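Local coordinates for AdeR (Acinetobacter baumannii, PDB 5X5L), which binds an intercistronic DNA region through its OmpR/PhoB-type C-terminal domain, as the response regulator of a two-component system that probably controls transcription, at a contact of chain A with DNA and the interface of chains B and A. Residues are numbered along the deposited sequence; one frame, centred on the assembly and turned at random. Chains: chain A/B, AdeR.

Contact 1: a contact of chain A with DNA. Residues chain A 51, 70, 91, 93-94, 97. With nucleotides of chain C.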
loop_
_atom_site.group_PDB
_atom_site.type_symbol
_atom_site.label_atom_id
_atom_site.label_comp_id
_atom_site.label_asym_id
_atom_site.label_seq_id
_atom_site.Cartn_x
_atom_site.Cartn_y
_atom_site.Cartn_z
ATOM N N ARG A 51 -11.295 -20.030 -16.116
ATOM C CA ARG A 51 -12.176 -19.316 -17.044
ATOM C C ARG A 51 -13.181 -18.464 -16.264
ATOM O O ARG A 51 -13.501 -17.354 -16.684
ATOM C CB ARG A 51 -12.892 -20.268 -17.984
ATOM C CG ARG A 51 -11.929 -20.919 -18.980
ATOM C CD ARG A 51 -12.531 -22.078 -19.770
ATOM N NE ARG A 51 -11.575 -23.188 -19.951
ATOM C CZ ARG A 51 -10.606 -23.235 -20.860
ATOM N NH1 ARG A 51 -10.418 -22.263 -21.721
ATOM N NH2 ARG A 51 -9.794 -24.275 -20.905
ATOM N N ASP A 70 -12.223 -18.304 -23.949
ATOM C CA ASP A 70 -11.192 -18.861 -24.821
ATOM C C ASP A 70 -10.974 -17.980 -26.048
ATOM O O ASP A 70 -9.830 -17.687 -26.411
ATOM C CB ASP A 70 -11.499 -20.303 -25.288
ATOM C CG ASP A 70 -11.737 -21.280 -24.144
ATOM O OD1 ASP A 70 -11.798 -20.850 -22.967
ATOM O OD2 ASP A 70 -11.852 -22.495 -24.410
ATOM N N ASN A 91 -2.430 -22.423 -22.337
ATOM C CA ASN A 91 -3.604 -23.079 -21.772
ATOM C C ASN A 91 -3.135 -24.161 -20.810
ATOM O O ASN A 91 -2.145 -24.839 -21.081
ATOM C CB ASN A 91 -4.483 -23.654 -22.888
ATOM C CG ASN A 91 -5.274 -24.881 -22.458
ATOM O OD1 ASN A 91 -6.385 -24.766 -21.929
ATOM N ND2 ASN A 91 -4.832 -26.033 -22.924
ATOM N N ARG A 93 -4.752 -27.362 -19.407
ATOM C CA ARG A 93 -5.890 -28.177 -19.819
ATOM C C ARG A 93 -6.826 -28.504 -18.651
ATOM O O ARG A 93 -6.396 -29.031 -17.614
ATOM C CB ARG A 93 -5.357 -29.473 -20.442
ATOM C CG ARG A 93 -6.387 -30.392 -21.065
ATOM C CD ARG A 93 -5.658 -31.640 -21.521
ATOM N NE ARG A 93 -6.531 -32.642 -22.118
ATOM C CZ ARG A 93 -6.961 -32.642 -23.383
ATOM N NH1 ARG A 93 -6.629 -31.666 -24.240
ATOM N NH2 ARG A 93 -7.749 -33.636 -23.806
ATOM N N GLY A 94 -8.099 -28.155 -18.819
ATOM C CA GLY A 94 -9.130 -28.431 -17.824
ATOM C C GLY A 94 -9.244 -27.427 -16.688
ATOM O O GLY A 94 -10.141 -27.561 -15.859
ATOM N N TYR A 97 -5.957 -20.727 -18.031
ATOM C CA TYR A 97 -4.826 -20.119 -18.723
ATOM C C TYR A 97 -3.796 -19.514 -17.793
ATOM O O TYR A 97 -4.089 -19.140 -16.663
ATOM C CB TYR A 97 -5.286 -19.032 -19.692
ATOM C CG TYR A 97 -6.201 -19.542 -20.774
ATOM C CD1 TYR A 97 -7.567 -19.556 -20.574
ATOM C CD2 TYR A 97 -5.706 -20.028 -21.989
ATOM C CE1 TYR A 97 -8.433 -20.028 -21.540
ATOM C CE2 TYR A 97 -6.554 -20.513 -22.959
ATOM C CZ TYR A 97 -7.934 -20.506 -22.731
ATOM O OH TYR A 97 -8.792 -20.987 -23.682
ATOM P P DA C 4 -13.383 -33.007 -21.070
ATOM O OP1 DA C 4 -13.167 -32.942 -19.599
ATOM O OP2 DA C 4 -14.744 -32.773 -21.633
ATOM O "O5'" DA C 4 -12.398 -31.975 -21.782
ATOM C "C5'" DA C 4 -10.977 -32.183 -21.720
ATOM C "C4'" DA C 4 -10.261 -31.153 -22.561
ATOM O "O4'" DA C 4 -10.316 -31.543 -23.956
ATOM C "C3'" DA C 4 -10.842 -29.738 -22.485
ATOM O "O3'" DA C 4 -9.791 -28.843 -22.119
ATOM C "C2'" DA C 4 -11.415 -29.507 -23.874
ATOM C "C1'" DA C 4 -10.531 -30.385 -24.732
ATOM N N9 DA C 4 -11.132 -30.792 -26.001
ATOM C C8 DA C 4 -12.349 -31.398 -26.206
ATOM N N7 DA C 4 -12.629 -31.613 -27.471
ATOM C C5 DA C 4 -11.523 -31.115 -28.144
ATOM C C6 DA C 4 -11.206 -31.040 -29.512
ATOM N N6 DA C 4 -12.002 -31.499 -30.485
ATOM N N1 DA C 4 -10.024 -30.477 -29.852
ATOM C C2 DA C 4 -9.224 -30.019 -28.873
ATOM N N3 DA C 4 -9.415 -30.033 -27.554
ATOM C C4 DA C 4 -10.595 -30.602 -27.252
ATOM P P DG C 5 -10.031 -27.268 -22.107
ATOM O OP1 DG C 5 -9.172 -26.690 -21.038
ATOM O OP2 DG C 5 -11.503 -27.018 -22.081
ATOM O "O5'" DG C 5 -9.387 -26.814 -23.493
ATOM C "C5'" DG C 5 -8.005 -27.114 -23.754
ATOM C "C4'" DG C 5 -7.510 -26.410 -24.998
ATOM O "O4'" DG C 5 -8.165 -26.970 -26.161
ATOM C "C3'" DG C 5 -7.738 -24.900 -25.080
ATOM O "O3'" DG C 5 -6.549 -24.321 -25.639
ATOM C "C2'" DG C 5 -8.981 -24.790 -25.948
ATOM C "C1'" DG C 5 -8.812 -25.956 -26.899
ATOM N N9 DG C 5 -10.040 -26.528 -27.444
ATOM C C8 DG C 5 -11.146 -26.976 -26.756
ATOM N N7 DG C 5 -12.080 -27.454 -27.538
ATOM C C5 DG C 5 -11.545 -27.346 -28.812
ATOM C C6 DG C 5 -12.089 -27.716 -30.071
ATOM O O6 DG C 5 -13.191 -28.229 -30.317
ATOM N N1 DG C 5 -11.208 -27.427 -31.113
ATOM C C2 DG C 5 -9.962 -26.856 -30.962
ATOM N N2 DG C 5 -9.257 -26.654 -32.085
ATOM N N3 DG C 5 -9.445 -26.509 -29.792
ATOM C C4 DG C 5 -10.283 -26.784 -28.770
ATOM P P DT C 6 -6.509 -22.798 -26.116
ATOM O OP1 DT C 6 -5.131 -22.281 -25.904
ATOM O OP2 DT C 6 -7.660 -22.092 -25.503
ATOM O "O5'" DT C 6 -6.750 -22.915 -27.686
ATOM C "C5'" DT C 6 -5.758 -23.523 -28.525
ATOM C "C4'" DT C 6 -6.031 -23.196 -29.972
ATOM O "O4'" DT C 6 -7.289 -23.787 -30.365
ATOM C "C3'" DT C 6 -6.143 -21.703 -30.275
ATOM O "O3'" DT C 6 -5.277 -21.421 -31.375
ATOM C "C2'" DT C 6 -7.626 -21.488 -30.555
ATOM C "C1'" DT C 6 -8.082 -22.843 -31.064
ATOM N N1 DT C 6 -9.505 -23.214 -30.845
ATOM C C2 DT C 6 -10.274 -23.594 -31.929
ATOM O O2 DT C 6 -9.870 -23.568 -33.080
ATOM N N3 DT C 6 -11.553 -23.982 -31.613
ATOM C C4 DT C 6 -12.123 -24.041 -30.357
ATOM O O4 DT C 6 -13.291 -24.406 -30.234
ATOM C C5 DT C 6 -11.260 -23.640 -29.268
ATOM C C7 DT C 6 -11.798 -23.657 -27.872
ATOM C C6 DT C 6 -10.006 -23.268 -29.560
#

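Contact 2: the interface of chains B and A. Residues chain B 56, 62-63; chain A 40, 53, 57.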
loop_
_atom_site.group_PDB
_atom_site.type_symbol
_atom_site.label_atom_id
_atom_site.label_comp_id
_atom_site.label_asym_id
_atom_site.label_seq_id
_atom_site.Cartn_x
_atom_site.Cartn_y
_atom_site.Cartn_z
ATOM N N ASN B 56 -6.047 -9.761 -6.328
ATOM C CA ASN B 56 -5.518 -10.060 -7.667
ATOM C C ASN B 56 -4.015 -10.335 -7.685
ATOM O O ASN B 56 -3.551 -11.127 -8.498
ATOM C CB ASN B 56 -5.821 -8.905 -8.641
ATOM C CG ASN B 56 -7.292 -8.783 -8.978
ATOM O OD1 ASN B 56 -8.155 -9.395 -8.343
ATOM N ND2 ASN B 56 -7.585 -7.996 -10.002
ATOM N N SER B 62 -8.794 -16.693 -5.514
ATOM C CA SER B 62 -9.973 -16.501 -6.360
ATOM C C SER B 62 -9.995 -14.976 -6.778
ATOM O O SER B 62 -8.881 -14.449 -6.969
ATOM C CB SER B 62 -11.152 -17.157 -5.622
ATOM O OG SER B 62 -10.936 -18.529 -5.526
ATOM N N ASP B 63 -11.080 -14.226 -7.031
ATOM C CA ASP B 63 -12.496 -14.631 -7.022
ATOM C C ASP B 63 -13.101 -14.929 -5.654
ATOM O O ASP B 63 -14.315 -15.185 -5.603
ATOM C CB ASP B 63 -12.768 -15.810 -8.011
ATOM C CG ASP B 63 -13.474 -15.404 -9.276
ATOM O OD1 ASP B 63 -13.536 -14.213 -9.644
ATOM O OD2 ASP B 63 -13.975 -16.343 -9.926
ATOM N N PHE A 40 -4.935 -7.997 -16.020
ATOM C CA PHE A 40 -5.294 -8.861 -14.882
ATOM C C PHE A 40 -4.239 -9.934 -14.654
ATOM O O PHE A 40 -3.783 -10.134 -13.526
ATOM C CB PHE A 40 -6.675 -9.498 -15.132
ATOM C CG PHE A 40 -7.188 -10.378 -14.015
ATOM C CD1 PHE A 40 -7.051 -10.013 -12.674
ATOM C CD2 PHE A 40 -7.869 -11.554 -14.313
ATOM C CE1 PHE A 40 -7.526 -10.833 -11.669
ATOM C CE2 PHE A 40 -8.367 -12.365 -13.303
ATOM C CZ PHE A 40 -8.201 -11.999 -11.979
ATOM N N GLU A 53 -12.668 -16.998 -13.351
ATOM C CA GLU A 53 -11.968 -15.803 -12.864
ATOM C C GLU A 53 -11.795 -14.764 -13.958
ATOM O O GLU A 53 -12.025 -13.582 -13.722
ATOM C CB GLU A 53 -10.590 -16.142 -12.297
ATOM C CG GLU A 53 -10.627 -16.941 -11.012
ATOM C CD GLU A 53 -9.243 -17.254 -10.503
ATOM O OE1 GLU A 53 -8.633 -16.281 -10.030
ATOM O OE2 GLU A 53 -8.779 -18.427 -10.532
ATOM N N HIS A 57 -13.751 -11.013 -14.046
ATOM C CA HIS A 57 -12.821 -9.882 -13.960
ATOM C C HIS A 57 -12.651 -9.105 -15.260
ATOM O O HIS A 57 -12.400 -7.902 -15.219
ATOM C CB HIS A 57 -11.459 -10.392 -13.488
ATOM C CG HIS A 57 -11.382 -10.609 -12.012
ATOM N ND1 HIS A 57 -11.844 -11.746 -11.377
ATOM C CD2 HIS A 57 -10.893 -9.807 -11.042
ATOM C CE1 HIS A 57 -11.640 -11.627 -10.079
ATOM N NE2 HIS A 57 -11.063 -10.461 -9.849
#

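Contact 1: a contact of chain A with DNA
A:Gly94 and A:Tyr97 take hold of successive phosphates of one DNA strand, at the winged helix-turn-helix domain typical of OmpR/PhoB response regulators; both belong to the wing, as do A:Asn91 and A:Arg93. Hydrogen bonds to the DNA sugar-phosphate backbone come first: the peptide A:Gly94 N donates to OP1 of the DG5 phosphate at 2.9 Å, nearly straight at 168°. One phosphate on, the side-chain hydroxyl A:Tyr97 OH donates to OP2 of DT6; the modelled separation is very short for 2.75 Å data, so its length carries little weight. OP1 of that same phosphate lies at the edge of the tyrosine ring, in its plane.

Charge adds to the grip on DG5. A:Arg51 forms a salt bridge through NH2 to OP1, the oxygen that A:Gly94 also holds, although the N-H does not point at it. A bend at chi3 (-140°) turns the guanidinium so that NH2 reaches this phosphate while NH1 donates to A:Tyr97 OH at 2.8 Å, with the phenol oxygen in the guanidinium plane.

Close packing against the sugars follows. A:Asn91 lays its amide along the DG5 sugar, CG 3.6 Å from C3'. A:Arg93, extended from CG to NE, brings one guanidinium face over the deoxyribose of DA4, whose O4' sits toward the rim, 3.3 Å from NH2. From the recognition helix 66-81, A:Asp70 OD2 lies 3.7 Å from the DT6 methyl C7, in the major groove.

Contact 2: the interface of chains B and A
B:Asp63, its carboxylate near A:Glu53 and A:His57, is modelled after a cis peptide bond with a positive phi of 71°, a doubtful geometry beside a break in the chain. From helix 51-58 of the same chain, B:Asn56 reaches A:Phe40. Its amide crosses the A:Phe40 side chain at about a right angle, the two planes 64° apart. It touches one corner of the ring, ND2 being 3.3 Å from CE1, and B:Asn56 CB lies at the ring edge, in plane. OD1 of the same amide is 3.4 Å from A:His57 NE2, a close approach rather than a clear hydrogen bond.

Within chain A, A:Phe40 and A:His57 pack face against face, with CZ of the phenyl over the centre of the imidazole. A:His57 ND1 donates to the backbone A:Glu53 O at 3.0 Å, bent to 136° at the hydrogen, which helps to fix the ring's rotation. Its edge then faces the neighbour: B:Asp63 OD1 lies in the imidazole plane, 3.2 Å from CE1. The other carboxylate oxygen, OD2, rests 3.6 Å from A:Glu53 CG. A:Glu53 puts CG beside its backbone N and runs extended beyond it, taking OE1 5.3 Å from B:Asp63 OD1; these like charges might repel mildly.

This is a small part of a contact between two DNA-binding domains, which may or may not be biological. On chain A it joins helices 32-41 and 51-58; on chain B, helix 51-58 and the loop after it.

The C-alpha centres of contact 1 and contact 2 lie about 14 Å apart, and helix 51-58 of chain A serves both. Its first residue, A:Arg51, reaches the DNA backbone, whereas A:Glu53 and A:His57 face chain B. The remaining DNA-binding residues of contact 1 come from helix 66-81 and the segment 90-98, and contact 2 adds helix 32-41. One domain can therefore hold DNA and meet another copy at the same time. The chain pairing is not an exact two-fold, and it may reflect either cooperative binding or crystal packing.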